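Local coordinates for protein transport protein SECE2 (Mycobacterium tuberculosis, PDB 3ONR) that binds calcium ions at the junctions of three subunits in a hollow dodecameric shell and may also sequester small ligands, at the interface of chains A and B and the interface of chains A and C. Residues are numbered along the deposited sequence; one frame, centred on the assembly and turned at random. Chains: chain A/B/C, Protein transport protein SECE2.

Contact 1: the interface of chains A and B. Residues chain A 2, 4; chain B 11, 24-25, 28.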
ATOM      1  N   VAL A   2      19.730  22.905 -10.769  1.00 53.63           N
ATOM      2  CA  VAL A   2      19.055  24.245 -10.544  1.00 53.50           C
ATOM      3  C   VAL A   2      18.639  24.301  -9.074  1.00 49.79           C
ATOM      4  O   VAL A   2      19.501  24.283  -8.226  1.00 49.66           O
ATOM      5  CB  VAL A   2      17.825  24.430 -11.460  1.00 55.21           C
ATOM      6  N   VAL A   4      17.309  21.926  -6.330  1.00 32.84           N
ATOM      7  CA  VAL A   4      17.076  20.553  -5.900  1.00 26.91           C
ATOM      8  C   VAL A   4      16.809  20.527  -4.409  1.00 24.90           C
ATOM      9  O   VAL A   4      17.441  21.283  -3.670  1.00 23.79           O
ATOM     10  CB  VAL A   4      18.347  19.702  -6.277  1.00 26.79           C
ATOM     11  CG1 VAL A   4      18.179  18.268  -5.720  1.00 24.48           C
ATOM     12  CG2 VAL A   4      18.508  19.699  -7.774  1.00 25.74           C
TER
ATOM     13  N   ILE B  11      14.187  15.707  -4.324  1.00 13.05           N
ATOM     14  CA  ILE B  11      13.201  16.181  -5.305  1.00 12.80           C
ATOM     15  C   ILE B  11      13.874  17.086  -6.330  1.00 14.55           C
ATOM     16  O   ILE B  11      14.679  18.007  -5.959  1.00 15.92           O
ATOM     17  CB  ILE B  11      12.099  16.947  -4.581  1.00 15.12           C
ATOM     18  CG1 ILE B  11      11.286  15.958  -3.675  1.00 12.37           C
ATOM     19  CG2 ILE B  11      11.085  17.664  -5.613  1.00 16.09           C
ATOM     20  CD1 ILE B  11      10.274  16.758  -2.757  1.00 16.38           C
ATOM     21  N   GLU B  24      18.250  16.322 -13.153  1.00 15.47           N
ATOM     22  CA  GLU B  24      18.891  17.392 -12.360  1.00 17.21           C
ATOM     23  C   GLU B  24      19.161  17.003 -10.900  1.00 15.78           C
ATOM     24  O   GLU B  24      20.241  17.276 -10.368  1.00 17.26           O
ATOM     25  CB  GLU B  24      17.993  18.613 -12.301  1.00 19.18           C
ATOM     26  CG  GLU B  24      18.013  19.300 -13.672  1.00 24.26           C
ATOM     27  CD  GLU B  24      17.368  20.698 -13.603  1.00 37.88           C
ATOM     28  OE1 GLU B  24      17.542  21.324 -14.625  1.00 31.31           O
ATOM     29  OE2 GLU B  24      16.694  21.156 -12.575  1.00 38.34           O
ATOM     30  N   ALA B  25      18.212  16.310 -10.325  1.00 14.16           N
ATOM     31  CA  ALA B  25      18.301  15.895  -8.940  1.00 15.90           C
ATOM     32  C   ALA B  25      19.382  14.874  -8.861  1.00 16.73           C
ATOM     33  O   ALA B  25      20.294  15.006  -7.979  1.00 16.28           O
ATOM     34  CB  ALA B  25      16.952  15.273  -8.401  1.00 15.75           C
ATOM     35  N   ARG B  28      22.847  16.504  -9.356  1.00 19.90           N
ATOM     36  CA  ARG B  28      23.280  17.335  -8.209  1.00 20.00           C
ATOM     37  C   ARG B  28      23.749  16.393  -7.112  1.00 19.02           C
ATOM     38  O   ARG B  28      24.803  16.638  -6.440  1.00 19.78           O
ATOM     39  CB  ARG B  28      22.104  18.187  -7.723  1.00 19.82           C
ATOM     40  CG  ARG B  28      22.388  18.825  -6.307  1.00 22.70           C
ATOM     41  CD  ARG B  28      23.448  19.913  -6.477  1.00 28.44           C
ATOM     42  NE  ARG B  28      23.489  20.800  -5.303  1.00 36.52           N
ATOM     43  CZ  ARG B  28      22.657  21.843  -5.147  1.00 45.58           C
ATOM     44  NH1 ARG B  28      21.714  22.092  -6.062  1.00 39.26           N
ATOM     45  NH2 ARG B  28      22.754  22.649  -4.082  1.00 48.78           N
TER
HETATM   46  O   HOH W   1      19.549  23.592  -4.626  1.00 10.91           O

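Contact 2: the interface of chains A and C. Residues chain A 16-19; chain C 18-19.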
ATOM      1  N   THR A  16       1.042  15.648  25.301  1.00 32.17           N
ATOM      2  CA  THR A  16      -0.245  16.308  25.174  1.00 34.29           C
ATOM      3  C   THR A  16      -1.109  15.803  24.015  1.00 31.20           C
ATOM      4  O   THR A  16      -2.237  15.305  24.213  1.00 30.57           O
ATOM      5  CB  THR A  16      -0.002  17.808  25.005  1.00 36.57           C
ATOM      6  OG1 THR A  16       0.814  18.265  26.095  1.00 43.83           O
ATOM      7  CG2 THR A  16      -1.321  18.626  24.994  1.00 42.21           C
ATOM      8  N   SER A  17      -0.595  15.951  22.800  1.00 26.10           N
ATOM      9  CA  SER A  17      -1.356  15.718  21.594  1.00 23.68           C
ATOM     10  C   SER A  17      -0.455  15.410  20.431  1.00 21.49           C
ATOM     11  O   SER A  17       0.728  15.814  20.422  1.00 19.66           O
ATOM     12  CB  SER A  17      -2.212  16.933  21.186  1.00 26.41           C
ATOM     13  OG  SER A  17      -1.415  18.094  20.913  1.00 22.55           O
ATOM     14  N   TRP A  18      -1.007  14.782  19.401  1.00 20.29           N
ATOM     15  CA  TRP A  18      -0.226  14.596  18.142  1.00 19.38           C
ATOM     16  C   TRP A  18       0.006  15.981  17.494  1.00 19.98           C
ATOM     17  O   TRP A  18       1.048  16.206  16.844  1.00 19.31           O
ATOM     18  CB  TRP A  18      -0.968  13.653  17.183  1.00 17.69           C
ATOM     19  CG  TRP A  18      -0.750  12.206  17.587  1.00 17.25           C
ATOM     20  CD1 TRP A  18       0.452  11.555  17.675  1.00 18.05           C
ATOM     21  CD2 TRP A  18      -1.743  11.262  17.923  1.00 16.91           C
ATOM     22  NE1 TRP A  18       0.271  10.244  18.064  1.00 18.16           N
ATOM     23  CE2 TRP A  18      -1.075  10.046  18.245  1.00 17.81           C
ATOM     24  CE3 TRP A  18      -3.157  11.325  18.054  1.00 18.28           C
ATOM     25  CZ2 TRP A  18      -1.746   8.911  18.679  1.00 18.65           C
ATOM     26  CZ3 TRP A  18      -3.829  10.141  18.485  1.00 21.11           C
ATOM     27  CH2 TRP A  18      -3.104   8.957  18.733  1.00 18.79           C
ATOM     28  N   GLU A  19      -0.967  16.906  17.618  1.00 20.19           N
ATOM     29  CA  GLU A  19      -0.736  18.320  17.075  1.00 21.61           C
ATOM     30  C   GLU A  19       0.480  18.981  17.701  1.00 21.96           C
ATOM     31  O   GLU A  19       1.281  19.641  17.006  1.00 21.77           O
ATOM     32  CB  GLU A  19      -1.958  19.197  17.393  1.00 23.94           C
ATOM     33  CG  GLU A  19      -3.158  18.929  16.415  1.00 23.69           C
ATOM     34  CD  GLU A  19      -4.040  17.758  16.872  1.00 24.16           C
ATOM     35  OE1 GLU A  19      -3.706  17.130  17.902  1.00 24.36           O
ATOM     36  OE2 GLU A  19      -5.122  17.536  16.246  1.00 20.45           O
TER
ATOM     37  N   TRP C  18      -9.150  12.253  19.161  1.00 21.69           N
ATOM     38  CA  TRP C  18      -8.522  11.014  18.829  1.00 21.91           C
ATOM     39  C   TRP C  18      -7.518  10.622  19.940  1.00 21.14           C
ATOM     40  O   TRP C  18      -7.326   9.426  20.232  1.00 22.31           O
ATOM     41  CB  TRP C  18      -7.830  11.086  17.431  1.00 20.75           C
ATOM     42  CG  TRP C  18      -8.822  10.878  16.327  1.00 21.37           C
ATOM     43  CD1 TRP C  18      -9.644   9.789  16.154  1.00 21.41           C
ATOM     44  CD2 TRP C  18      -9.155  11.807  15.293  1.00 22.98           C
ATOM     45  NE1 TRP C  18     -10.455   9.997  15.039  1.00 21.55           N
ATOM     46  CE2 TRP C  18     -10.134  11.211  14.485  1.00 20.09           C
ATOM     47  CE3 TRP C  18      -8.600  13.049  14.882  1.00 23.99           C
ATOM     48  CZ2 TRP C  18     -10.673  11.863  13.336  1.00 21.56           C
ATOM     49  CZ3 TRP C  18      -9.157  13.699  13.767  1.00 23.43           C
ATOM     50  CH2 TRP C  18     -10.149  13.102  13.007  1.00 20.61           C
ATOM     51  N   GLU C  19      -6.862  11.594  20.556  1.00 21.13           N
ATOM     52  CA  GLU C  19      -5.891  11.247  21.646  1.00 22.65           C
ATOM     53  C   GLU C  19      -6.569  10.607  22.850  1.00 23.74           C
ATOM     54  O   GLU C  19      -6.070   9.634  23.479  1.00 24.09           O
ATOM     55  CB  GLU C  19      -5.227  12.498  22.166  1.00 24.92           C
ATOM     56  CG  GLU C  19      -4.109  13.043  21.233  1.00 22.94           C
ATOM     57  CD  GLU C  19      -4.616  13.875  20.125  1.00 24.49           C
ATOM     58  OE1 GLU C  19      -5.810  14.154  20.067  1.00 26.45           O
ATOM     59  OE2 GLU C  19      -3.785  14.325  19.305  1.00 23.23           O
TER

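Contact 1: the interface of chains A and B
A:Val4 lies between B:Arg28 and B:Ile11, with its two methyl branches doing different work. CG2 comes down on the helix beside the first side-chain carbon of B:Arg28, CB, at 3.9 Å. It also reaches the backbone of B:Ala25, 4.0 Å from CA. CG1 is anti to the backbone N (chi1 175°). This turns it toward B:Ile11, where it meets the carbonyl O at 3.5 Å. The side chains of A:Val4 and B:Arg28 run past each other in opposite directions.

No direct polar bond joins the two chains here. A water does the bridging instead. It lies 3.3 Å from the backbone N of A:Val4, in a nearly straight hydrogen bond (166° at H), and it also contacts the carbonyl O of the same residue. From chain B, NH1 of the B:Arg28 guanidinium meets this water at 3.0 Å, with a bent angle of 141°. The arginine chain is bent at chi2, which helps bring its tip round to the water.

Further out, extended B:Glu24 points its carboxylate at A:Val2. The A:Val2 side chain is incomplete and poorly ordered, so this contact is doubtful.

In the fold, the start of strand 4-14 of chain A is laid against helix 18-32 of chain B. B:Ile11, from the B copy of strand 4-14, borders the contact.

Contact 2: the interface of chains A and C
C:Glu19 reaches across to A:Trp18 and makes a hydrogen bond. The backbone N of A:Trp18 donates to OE2 of the C:Glu19 carboxylate at 2.8 Å, with 161° at H. The N-H meets the anti side of the oxygen, 18° out of the carboxylate plane. A:Trp18 is the first residue of helix 18-32, so the acid caps the N-terminal end of a neighbour's helix. The helix dipole may help to steady its negative charge.

Van der Waals contact flanks this bond. The carboxylate lies just beyond the CE3 edge of the A:Trp18 six-membered ring and raised above its plane, with OE2 of C:Glu19 3.3 Å and CD 3.6 Å from CE3. The ring and carboxylate planes are 38° apart, so the two groups are tilted rather than stacked. CG of C:Glu19 packs 3.9 Å from CA of A:Ser17. The glutamate chain bends at chi2, which turns the carboxylate toward the start of the A helix. At the outer end of the indole, CZ3 touches the backbone of C:Glu19.

The acid-acid contact is of another kind. OE1 of A:Glu19 comes within 3.1 Å of OE2 of C:Glu19. The two side chains meet at a slant, tip to tip, with the carboxylates turned out of one plane. Two carboxylates this close would be expected to repel each other; a bound cation such as calcium could offset this.

A:Glu19 and C:Glu19 are copies of a calcium ligand shared between neighbouring subunits, and calcium is bound where three subunits meet. The contact therefore brings acids of adjacent copies together for the metal. It also ties one subunit to the helix start of the next.

The centres of contact 1 and contact 2 are about 36 Å apart, so chain A meets a different neighbour toward each end. Both contacts use helix 18-32; strand 4-14 takes part in contact 1, and the loop that follows it in contact 2. Contact 1 uses the beginning of the strand and the middle of the partner's helix. Contact 2 uses the turn after the strand and the first residues of the helix. Because all subunits are copies, each one can offer both surfaces. Joining through two separate patches fits the closed twelve-subunit sphere, with the calcium-binding acids belonging to contact 2.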